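PDB 7JRM: F5/8 type C domain protein from Clostridium perfringens, which probably binds mucin-type carbohydrate through a CBM51 module of the O-glycopeptidase ZmpB. Local coordinates for residues Val164-Tyr169 with Ala216-Ala221; Gly142-Asp147 with Phe223-Glu228; Arg113-Asp118 with Ile152-Ala157. One frame throughout, in Å; residues are numbered along the deposited sequence.

Contact 1 (Val164-Tyr169 with Ala216-Ala221); sequences VKFKVY and ADWADA
In the core of the beta-sandwich of the carbohydrate-binding module, Phe166 on one sheet meets Trp218 on the other. The strand segments 164-169 and 216-219 run 9.1 Å apart at closest approach and cross at -35°. That is sheet-on-sheet packing, and no hydrogen bond spans the gap. The central element is a T-shaped (edge-to-face) aromatic pair. Phe166 presents its edge to the face of the Trp218 six-membered ring. The centroids are 5.1 Å apart and the planes stand at 87°. The nearest atoms of the pair are Phe166 CD2 and Trp218 CZ2, 3.7 Å apart. Phe166 CD2 stands over the six-membered ring, offset toward its rim. Phe166 CG is anti to its own carbonyl carbon (chi1 -63°), which starts the ring out from its strand toward the indole. The outer end of the Phe166 ring reaches back to the two residues before Trp218. Phe166 CZ lies 3.6 Å from Ala216 CB, and Phe166 CE2 is 3.6 Å from the backbone Asp217 O. The tip of the indole goes the other way, toward the opposite backbone. Trp218 CH2 is 3.6 Å from Lys167 O, which lies at the indole edge, near its plane. Val168 adds a looser touch, CG2 to Trp218 CZ3 at 4.0 Å. Val164 closes the other end, with CG2 4.3 Å from Ala216 CB. After Trp218 the chain makes a type II turn to Ala221 and rounds a corner at Asp220. Lys167 points away from this core, and its NZ forms a salt bridge with Asp205. Strand 163-170 runs between strands 199-205 and 173-182 in its sheet. Leu202 and Val204 of strand 199-205 pack on Trp218, and Val150 of strand 145-152 touches both Phe166 and Trp218.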
loop_
_atom_site.group_PDB
_atom_site.type_symbol
_atom_site.label_atom_id
_atom_site.label_comp_id
_atom_site.label_asym_id
_atom_site.label_seq_id
_atom_site.Cartn_x
_atom_site.Cartn_y
_atom_site.Cartn_z
ATOM N N VAL A 164 -35.628 27.244 18.973
ATOM C CA VAL A 164 -34.372 27.948 19.196
ATOM C C VAL A 164 -33.803 28.395 17.854
ATOM O O VAL A 164 -34.330 28.072 16.787
ATOM C CB VAL A 164 -33.337 27.086 19.949
ATOM C CG1 VAL A 164 -33.815 26.768 21.354
ATOM C CG2 VAL A 164 -33.045 25.814 19.177
ATOM N N LYS A 165 -32.712 29.152 17.921
ATOM C CA LYS A 165 -31.917 29.498 16.753
ATOM C C LYS A 165 -30.450 29.422 17.140
ATOM O O LYS A 165 -30.039 30.017 18.140
ATOM C CB LYS A 165 -32.255 30.897 16.226
ATOM C CG LYS A 165 -31.528 31.257 14.939
ATOM C CD LYS A 165 -31.622 32.742 14.633
ATOM C CE LYS A 165 -33.045 33.252 14.783
ATOM N NZ LYS A 165 -33.083 34.591 15.433
ATOM N N PHE A 166 -29.669 28.685 16.358
ATOM C CA PHE A 166 -28.250 28.523 16.630
ATOM C C PHE A 166 -27.450 29.562 15.859
ATOM O O PHE A 166 -27.706 29.812 14.679
ATOM C CB PHE A 166 -27.781 27.118 16.251
ATOM C CG PHE A 166 -28.437 26.027 17.047
ATOM C CD1 PHE A 166 -29.668 25.523 16.668
ATOM C CD2 PHE A 166 -27.822 25.506 18.173
ATOM C CE1 PHE A 166 -30.274 24.520 17.395
ATOM C CE2 PHE A 166 -28.424 24.502 18.904
ATOM C CZ PHE A 166 -29.653 24.009 18.514
ATOM N N LYS A 167 -26.483 30.171 16.541
ATOM C CA LYS A 167 -25.606 31.165 15.942
ATOM C C LYS A 167 -24.173 30.882 16.363
ATOM O O LYS A 167 -23.915 30.437 17.484
ATOM C CB LYS A 167 -26.001 32.590 16.354
ATOM C CG LYS A 167 -27.445 32.950 16.044
ATOM C CD LYS A 167 -27.775 34.362 16.496
ATOM C CE LYS A 167 -29.262 34.516 16.774
ATOM N NZ LYS A 167 -29.584 35.843 17.365
ATOM N N VAL A 168 -23.240 31.143 15.451
ATOM C CA VAL A 168 -21.818 30.917 15.687
ATOM C C VAL A 168 -21.082 32.224 15.431
ATOM O O VAL A 168 -21.129 32.764 14.318
ATOM C CB VAL A 168 -21.260 29.792 14.802
ATOM C CG1 VAL A 168 -19.742 29.745 14.903
ATOM C CG2 VAL A 168 -21.866 28.456 15.201
ATOM N N TYR A 169 -20.408 32.731 16.459
ATOM C CA TYR A 169 -19.619 33.949 16.367
ATOM C C TYR A 169 -18.139 33.598 16.399
ATOM O O TYR A 169 -17.709 32.753 17.192
ATOM C CB TYR A 169 -19.956 34.911 17.509
ATOM C CG TYR A 169 -21.361 35.468 17.448
ATOM C CD1 TYR A 169 -21.606 36.732 16.927
ATOM C CD2 TYR A 169 -22.444 34.730 17.913
ATOM C CE1 TYR A 169 -22.888 37.246 16.870
ATOM C CE2 TYR A 169 -23.730 35.236 17.858
ATOM C CZ TYR A 169 -23.947 36.493 17.337
ATOM O OH TYR A 169 -25.225 37.000 17.282
ATOM N N ALA A 216 -31.370 22.353 23.639
ATOM C CA ALA A 216 -30.619 22.444 22.396
ATOM C C ALA A 216 -29.296 21.707 22.528
ATOM O O ALA A 216 -28.669 21.724 23.591
ATOM C CB ALA A 216 -30.365 23.904 22.007
ATOM N N ASP A 217 -28.872 21.068 21.439
ATOM C CA ASP A 217 -27.636 20.300 21.408
ATOM C C ASP A 217 -26.703 20.833 20.331
ATOM O O ASP A 217 -27.129 21.108 19.205
ATOM C CB ASP A 217 -27.897 18.815 21.136
ATOM C CG ASP A 217 -28.773 18.173 22.182
ATOM O OD1 ASP A 217 -28.703 18.583 23.359
ATOM O OD2 ASP A 217 -29.524 17.245 21.822
ATOM N N TRP A 218 -25.426 20.970 20.688
ATOM C CA TRP A 218 -24.349 21.100 19.711
ATOM C C TRP A 218 -23.773 19.700 19.520
ATOM O O TRP A 218 -22.780 19.312 20.134
ATOM C CB TRP A 218 -23.294 22.100 20.180
ATOM C CG TRP A 218 -23.831 23.473 20.448
ATOM C CD1 TRP A 218 -24.322 23.945 21.629
ATOM C CD2 TRP A 218 -23.923 24.557 19.514
ATOM N NE1 TRP A 218 -24.717 25.254 21.490
ATOM C CE2 TRP A 218 -24.483 25.653 20.200
ATOM C CE3 TRP A 218 -23.588 24.705 18.165
ATOM C CZ2 TRP A 218 -24.718 26.880 19.581
ATOM C CZ3 TRP A 218 -23.820 25.925 17.553
ATOM C CH2 TRP A 218 -24.378 26.996 18.261
ATOM N N ALA A 219 -24.430 18.927 18.659
ATOM C CA ALA A 219 -24.116 17.512 18.510
ATOM C C ALA A 219 -22.873 17.319 17.651
ATOM O O ALA A 219 -22.764 17.894 16.562
ATOM C CB ALA A 219 -25.301 16.767 17.898
ATOM N N ASP A 220 -21.940 16.503 18.147
ATOM C CA ASP A 220 -20.690 16.195 17.450
ATOM C C ASP A 220 -19.883 17.456 17.151
ATOM O O ASP A 220 -19.110 17.495 16.191
ATOM C CB ASP A 220 -20.951 15.408 16.162
ATOM C CG ASP A 220 -19.895 14.351 15.899
ATOM O OD1 ASP A 220 -19.785 13.403 16.707
ATOM O OD2 ASP A 220 -19.180 14.463 14.881
ATOM N N ALA A 221 -20.062 18.494 17.968
ATOM C CA ALA A 221 -19.341 19.746 17.777
ATOM C C ALA A 221 -17.847 19.520 17.955
ATOM O O ALA A 221 -17.404 19.040 19.003
ATOM C CB ALA A 221 -19.846 20.800 18.760
#

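Contact 2 (Gly142-Asp147 with Phe223-Glu228)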
loop_
_atom_site.group_PDB
_atom_site.type_symbol
_atom_site.label_atom_id
_atom_site.label_comp_id
_atom_site.label_asym_id
_atom_site.label_seq_id
_atom_site.Cartn_x
_atom_site.Cartn_y
_atom_site.Cartn_z
ATOM N N GLY A 142 -5.376 28.198 16.664
ATOM C CA GLY A 142 -4.735 27.084 16.001
ATOM C C GLY A 142 -5.662 26.159 15.245
ATOM O O GLY A 142 -5.179 25.220 14.599
ATOM N N TYR A 143 -6.969 26.391 15.296
ATOM C CA TYR A 143 -7.941 25.545 14.623
ATOM C C TYR A 143 -8.394 26.188 13.318
ATOM O O TYR A 143 -8.346 27.410 13.154
ATOM C CB TYR A 143 -9.144 25.278 15.529
ATOM C CG TYR A 143 -8.799 24.478 16.766
ATOM C CD1 TYR A 143 -8.313 23.182 16.663
ATOM C CD2 TYR A 143 -8.952 25.021 18.035
ATOM C CE1 TYR A 143 -7.994 22.445 17.789
ATOM C CE2 TYR A 143 -8.636 24.292 19.168
ATOM C CZ TYR A 143 -8.158 23.005 19.039
ATOM O OH TYR A 143 -7.842 22.276 20.162
ATOM N N ASP A 144 -8.835 25.347 12.383
ATOM C CA ASP A 144 -9.192 25.777 11.038
ATOM C C ASP A 144 -10.691 25.769 10.782
ATOM O O ASP A 144 -11.232 26.742 10.248
ATOM C CB ASP A 144 -8.491 24.887 10.000
ATOM C CG ASP A 144 -6.981 24.935 10.113
ATOM O OD1 ASP A 144 -6.417 26.050 10.109
ATOM O OD2 ASP A 144 -6.355 23.857 10.203
ATOM N N ILE A 145 -11.382 24.692 11.150
ATOM C CA ILE A 145 -12.784 24.497 10.804
ATOM C C ILE A 145 -13.551 24.085 12.051
ATOM O O ILE A 145 -13.076 23.263 12.842
ATOM C CB ILE A 145 -12.942 23.436 9.691
ATOM C CG1 ILE A 145 -12.489 24.003 8.343
ATOM C CG2 ILE A 145 -14.378 22.934 9.604
ATOM C CD1 ILE A 145 -13.369 25.117 7.825
ATOM N N PHE A 146 -14.735 24.665 12.234
ATOM C CA PHE A 146 -15.674 24.238 13.262
ATOM C C PHE A 146 -16.857 23.545 12.599
ATOM O O PHE A 146 -17.485 24.109 11.699
ATOM C CB PHE A 146 -16.159 25.417 14.105
ATOM C CG PHE A 146 -17.287 25.066 15.031
ATOM C CD1 PHE A 146 -17.078 24.215 16.105
ATOM C CD2 PHE A 146 -18.558 25.574 14.823
ATOM C CE1 PHE A 146 -18.115 23.884 16.958
ATOM C CE2 PHE A 146 -19.598 25.248 15.673
ATOM C CZ PHE A 146 -19.376 24.400 16.742
ATOM N N ASP A 147 -17.157 22.330 13.052
ATOM C CA ASP A 147 -18.202 21.501 12.466
ATOM C C ASP A 147 -19.104 20.979 13.574
ATOM O O ASP A 147 -18.619 20.545 14.623
ATOM C CB ASP A 147 -17.590 20.334 11.679
ATOM C CG ASP A 147 -18.603 19.610 10.818
ATOM O OD1 ASP A 147 -19.754 20.085 10.717
ATOM O OD2 ASP A 147 -18.243 18.566 10.234
ATOM N N PHE A 223 -13.630 20.740 16.394
ATOM C CA PHE A 223 -12.715 21.450 15.516
ATOM C C PHE A 223 -12.122 20.481 14.503
ATOM O O PHE A 223 -11.976 19.286 14.769
ATOM C CB PHE A 223 -11.592 22.109 16.318
ATOM C CG PHE A 223 -12.023 23.320 17.094
ATOM C CD1 PHE A 223 -12.499 24.446 16.441
ATOM C CD2 PHE A 223 -11.944 23.338 18.477
ATOM C CE1 PHE A 223 -12.892 25.564 17.153
ATOM C CE2 PHE A 223 -12.335 24.454 19.195
ATOM C CZ PHE A 223 -12.811 25.569 18.532
ATOM N N ARG A 224 -11.787 21.005 13.327
ATOM C CA ARG A 224 -11.170 20.208 12.274
ATOM C C ARG A 224 -10.013 20.993 11.681
ATOM O O ARG A 224 -10.179 22.155 11.300
ATOM C CB ARG A 224 -12.182 19.839 11.184
ATOM C CG ARG A 224 -13.401 19.083 11.689
ATOM C CD ARG A 224 -14.437 18.910 10.592
ATOM N NE ARG A 224 -13.980 18.004 9.542
ATOM C CZ ARG A 224 -14.671 16.954 9.111
ATOM N NH1 ARG A 224 -14.179 16.183 8.151
ATOM N NH2 ARG A 224 -15.854 16.673 9.640
ATOM N N ASN A 225 -8.847 20.359 11.603
ATOM C CA ASN A 225 -7.634 21.010 11.134
ATOM C C ASN A 225 -7.189 20.428 9.799
ATOM O O ASN A 225 -7.389 19.242 9.520
ATOM C CB ASN A 225 -6.502 20.866 12.156
ATOM C CG ASN A 225 -6.566 21.916 13.244
ATOM O OD1 ASN A 225 -7.562 22.627 13.374
ATOM N ND2 ASN A 225 -5.502 22.021 14.031
ATOM N N LEU A 226 -6.582 21.280 8.978
ATOM C CA LEU A 226 -5.988 20.818 7.734
ATOM C C LEU A 226 -4.850 19.847 8.028
ATOM O O LEU A 226 -4.187 19.929 9.067
ATOM C CB LEU A 226 -5.475 22.001 6.911
ATOM C CG LEU A 226 -6.485 23.113 6.620
ATOM C CD1 LEU A 226 -5.864 24.193 5.746
ATOM C CD2 LEU A 226 -7.734 22.543 5.968
ATOM N N ALA A 227 -4.629 18.919 7.101
ATOM C CA ALA A 227 -3.626 17.884 7.309
ATOM C C ALA A 227 -2.233 18.492 7.422
ATOM O O ALA A 227 -1.902 19.466 6.741
ATOM C CB ALA A 227 -3.666 16.870 6.166
ATOM N N GLU A 228 -1.420 17.911 8.300
ATOM C CA GLU A 228 -0.027 18.304 8.458
ATOM C C GLU A 228 0.892 17.581 7.484
ATOM O O GLU A 228 2.116 17.627 7.648
ATOM C CB GLU A 228 0.431 18.054 9.897
ATOM C CG GLU A 228 -0.088 19.077 10.893
ATOM C CD GLU A 228 0.393 18.818 12.306
ATOM O OE1 GLU A 228 0.102 17.729 12.846
ATOM O OE2 GLU A 228 1.066 19.703 12.875
#
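The rings of Tyr143 and Phe223 lie flat on each other in an offset stack. Their planes are 1° apart and their centroids 4.0 Å apart. The two side chains cross at about a right angle, and Phe223 CB also sits over the Tyr143 face in a CH-pi contact. Asn225 OD1 lies at the edge of the Tyr143 ring, in its plane. This oxygen accepts from Asp144 N at 3.2 Å, with the donor above the amide carbonyl plane. Asp144 returns the link: its OD2 takes Leu226 N at 2.9 Å, on the anti side of the carboxylate. Asp147 and Arg224 lie side by side and point the same way. Asp147 CG is anti to its backbone N (chi1 -168°), which starts the carboxylate alongside Arg224, with Asp147 CB 3.6 Å from Arg224 CD. The salt bridge from Arg224 NH2 to Asp147 OD2 is 3.1 Å and weakly aligned, with the planes 44° apart. Asp147 OD2 also pairs with Arg189, and Arg224 NE bonds to Thr80 OG1. Ile145 and Arg224 form an antiparallel hydrogen-bonded pair, with Arg224 N to Ile145 O at 2.6 Å. On its other side, strand 145-152 pairs with strand 188-193, where the Phe146 backbone bonds to Val192. Phe146 and Phe223 face Ile200 of strand 199-205, while Asp147 and Arg224 touch Ala15 of strand 14-16.

Contact 3 (Arg113-Asp118 with Ile152-Ala157)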
loop_
_atom_site.group_PDB
_atom_site.type_symbol
_atom_site.label_atom_id
_atom_site.label_comp_id
_atom_site.label_asym_id
_atom_site.label_seq_id
_atom_site.Cartn_x
_atom_site.Cartn_y
_atom_site.Cartn_z
ATOM N N ARG A 113 -29.682 13.566 21.531
ATOM C CA ARG A 113 -30.537 12.963 20.519
ATOM C C ARG A 113 -31.181 14.053 19.679
ATOM O O ARG A 113 -31.799 14.975 20.218
ATOM C CB ARG A 113 -31.616 12.082 21.164
ATOM C CG ARG A 113 -31.068 10.823 21.820
ATOM C CD ARG A 113 -32.130 10.103 22.635
ATOM N NE ARG A 113 -32.710 10.954 23.671
ATOM C CZ ARG A 113 -34.015 11.074 23.894
ATOM N NH1 ARG A 113 -34.882 10.399 23.152
ATOM N NH2 ARG A 113 -34.453 11.870 24.858
ATOM N N LEU A 114 -31.036 13.941 18.361
ATOM C CA LEU A 114 -31.618 14.878 17.414
ATOM C C LEU A 114 -32.455 14.112 16.398
ATOM O O LEU A 114 -32.461 12.878 16.366
ATOM C CB LEU A 114 -30.537 15.705 16.705
ATOM C CG LEU A 114 -29.702 16.627 17.595
ATOM C CD1 LEU A 114 -28.719 17.433 16.761
ATOM C CD2 LEU A 114 -30.601 17.543 18.409
ATOM N N LEU A 115 -33.166 14.859 15.560
ATOM C CA LEU A 115 -34.051 14.286 14.556
ATOM C C LEU A 115 -33.375 14.290 13.191
ATOM O O LEU A 115 -32.747 15.277 12.798
ATOM C CB LEU A 115 -35.369 15.061 14.488
ATOM C CG LEU A 115 -36.453 14.502 13.565
ATOM C CD1 LEU A 115 -37.074 13.249 14.162
ATOM C CD2 LEU A 115 -37.517 15.553 13.290
ATOM N N ASN A 116 -33.506 13.178 12.473
ATOM C CA ASN A 116 -32.948 13.046 11.138
ATOM C C ASN A 116 -33.971 13.468 10.087
ATOM O O ASN A 116 -35.136 13.740 10.383
ATOM C CB ASN A 116 -32.488 11.609 10.887
ATOM C CG ASN A 116 -31.217 11.264 11.638
ATOM O OD1 ASN A 116 -30.309 12.087 11.752
ATOM N ND2 ASN A 116 -31.146 10.042 12.153
ATOM N N GLU A 117 -33.516 13.517 8.832
ATOM C CA GLU A 117 -34.400 13.914 7.741
ATOM C C GLU A 117 -35.514 12.899 7.516
ATOM O O GLU A 117 -36.626 13.279 7.132
ATOM C CB GLU A 117 -33.595 14.111 6.457
ATOM C CG GLU A 117 -34.239 15.066 5.463
ATOM C CD GLU A 117 -34.305 16.488 5.982
ATOM O OE1 GLU A 117 -33.316 16.946 6.594
ATOM O OE2 GLU A 117 -35.344 17.150 5.776
ATOM N N ASP A 118 -35.241 11.615 7.747
ATOM C CA ASP A 118 -36.234 10.563 7.581
ATOM C C ASP A 118 -37.043 10.312 8.850
ATOM O O ASP A 118 -37.623 9.230 9.000
ATOM C CB ASP A 118 -35.561 9.268 7.117
ATOM C CG ASP A 118 -34.500 8.777 8.085
ATOM O OD1 ASP A 118 -34.212 9.484 9.076
ATOM O OD2 ASP A 118 -33.952 7.679 7.855
ATOM N N ILE A 152 -33.123 20.617 18.210
ATOM C CA ILE A 152 -33.830 20.495 19.479
ATOM C C ILE A 152 -33.644 19.080 20.010
ATOM O O ILE A 152 -33.855 18.100 19.283
ATOM C CB ILE A 152 -35.319 20.835 19.306
ATOM C CG1 ILE A 152 -35.494 22.306 18.916
ATOM C CG2 ILE A 152 -36.094 20.521 20.578
ATOM C CD1 ILE A 152 -35.438 23.262 20.086
ATOM N N ASP A 153 -33.239 18.967 21.274
ATOM C CA ASP A 153 -33.049 17.656 21.880
ATOM C C ASP A 153 -34.371 16.901 21.933
ATOM O O ASP A 153 -35.435 17.488 22.147
ATOM C CB ASP A 153 -32.461 17.800 23.286
ATOM C CG ASP A 153 -32.092 16.464 23.903
ATOM O OD1 ASP A 153 -31.109 15.844 23.451
ATOM O OD2 ASP A 153 -32.786 16.033 24.846
ATOM N N ARG A 154 -34.298 15.584 21.732
ATOM C CA ARG A 154 -35.499 14.764 21.623
ATOM C C ARG A 154 -36.210 14.557 22.954
ATOM O O ARG A 154 -37.326 14.026 22.958
ATOM C CB ARG A 154 -35.149 13.406 21.009
ATOM C CG ARG A 154 -34.751 13.471 19.541
ATOM C CD ARG A 154 -35.678 14.388 18.756
ATOM N NE ARG A 154 -37.023 13.834 18.627
ATOM C CZ ARG A 154 -37.992 14.390 17.907
ATOM N NH1 ARG A 154 -39.187 13.819 17.844
ATOM N NH2 ARG A 154 -37.767 15.519 17.249
ATOM N N HIS A 155 -35.604 14.958 24.075
ATOM C CA HIS A 155 -36.254 14.790 25.369
ATOM C C HIS A 155 -37.508 15.647 25.502
ATOM O O HIS A 155 -38.384 15.319 26.311
ATOM C CB HIS A 155 -35.270 15.118 26.496
ATOM C CG HIS A 155 -35.880 15.103 27.863
ATOM N ND1 HIS A 155 -36.033 13.947 28.597
ATOM C CD2 HIS A 155 -36.372 16.104 28.630
ATOM C CE1 HIS A 155 -36.597 14.236 29.757
ATOM N NE2 HIS A 155 -36.812 15.539 29.802
ATOM N N VAL A 156 -37.621 16.721 24.723
ATOM C CA VAL A 156 -38.773 17.611 24.801
ATOM C C VAL A 156 -39.649 17.433 23.568
ATOM O O VAL A 156 -40.301 18.379 23.113
ATOM C CB VAL A 156 -38.331 19.078 24.955
ATOM C CG1 VAL A 156 -37.673 19.293 26.310
ATOM C CG2 VAL A 156 -37.384 19.470 23.831
ATOM N N ALA A 157 -39.680 16.212 23.026
ATOM C CA ALA A 157 -40.477 15.931 21.836
ATOM C C ALA A 157 -41.975 16.067 22.073
ATOM O O ALA A 157 -42.735 16.099 21.100
ATOM C CB ALA A 157 -40.165 14.526 21.317
HETATM O O HOH W 1 -32.188 13.539 25.412
HETATM O O HOH W 2 -36.597 11.475 26.598
HETATM O O HOH W 3 -33.250 17.615 15.955
#
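Arg113 and Arg154 cross at about a right angle in the tight part of this contact. Arg154 CB sits over one face of the Arg113 guanidinium, 3.7 Å from Arg113 NH1. The two guanidinium planes are 84° apart, so the like charges do not stack. Arg154 CG also packs against the Arg113 backbone, 3.4 Å from Arg113 O. That same carbonyl oxygen accepts from Arg154 N at 3.0 Å. The Arg154 chain bends at chi2 (-44°) and again at chi3. Its guanidinium then carries Leu115 CD1 over one face, near the rim. Deeper in, Leu114 CD2 touches Ile152 O at 3.4 Å. A water lies between buried backbone groups here, accepting from Leu115 N and donating weakly to Ile152 O. The loop after strand 145-152 is shaped by an Asx turn. Asp153 OD2 accepts from His155 N at 3.1 Å, and residues 154-155 form a short 3-10 segment. The other oxygen, Asp153 OD1, takes a weak bond from Arg113 N at 3.3 Å. The other side of the contact is looser and bridged by water. Arg113 NH2 and Asp153 OD2 are 4.5 Å apart, and no N-H points at the oxygen. One water joins them: it accepts from Arg113 NH2 and donates to Asp153 OD2 at 2.6 Å. Another water lies between Arg113 NH2 and His155 ND1.

Contacts 1 and 3 lie within the sandwich module, and contact 2 at its end, where it meets strand 14-16. Contacts 1 and 2 share strand 215-224, and their centres are about 18 Å apart. They meet at Phe146, where CE2 is 4.0 Å from Val168 CG2 and CE1 is 4.0 Å from Ala221 CB. Contact 3 lies about 13 Å from contact 1, centre to centre. Asp217 OD2 comes within 2.7 Å of Asp153 OD1; two carboxylates this close would probably raise the pKa of one. Val164 CG2 packs on Ile152 CD1 nearby. The side chain of Val164 in contact 1 is about 5 Å from the bound calcium ion, held by Ser163, Val206, Asp208, Gly210 and Asp214. Contacts 2 and 3 do not touch; their nearest atoms are about 11 Å apart.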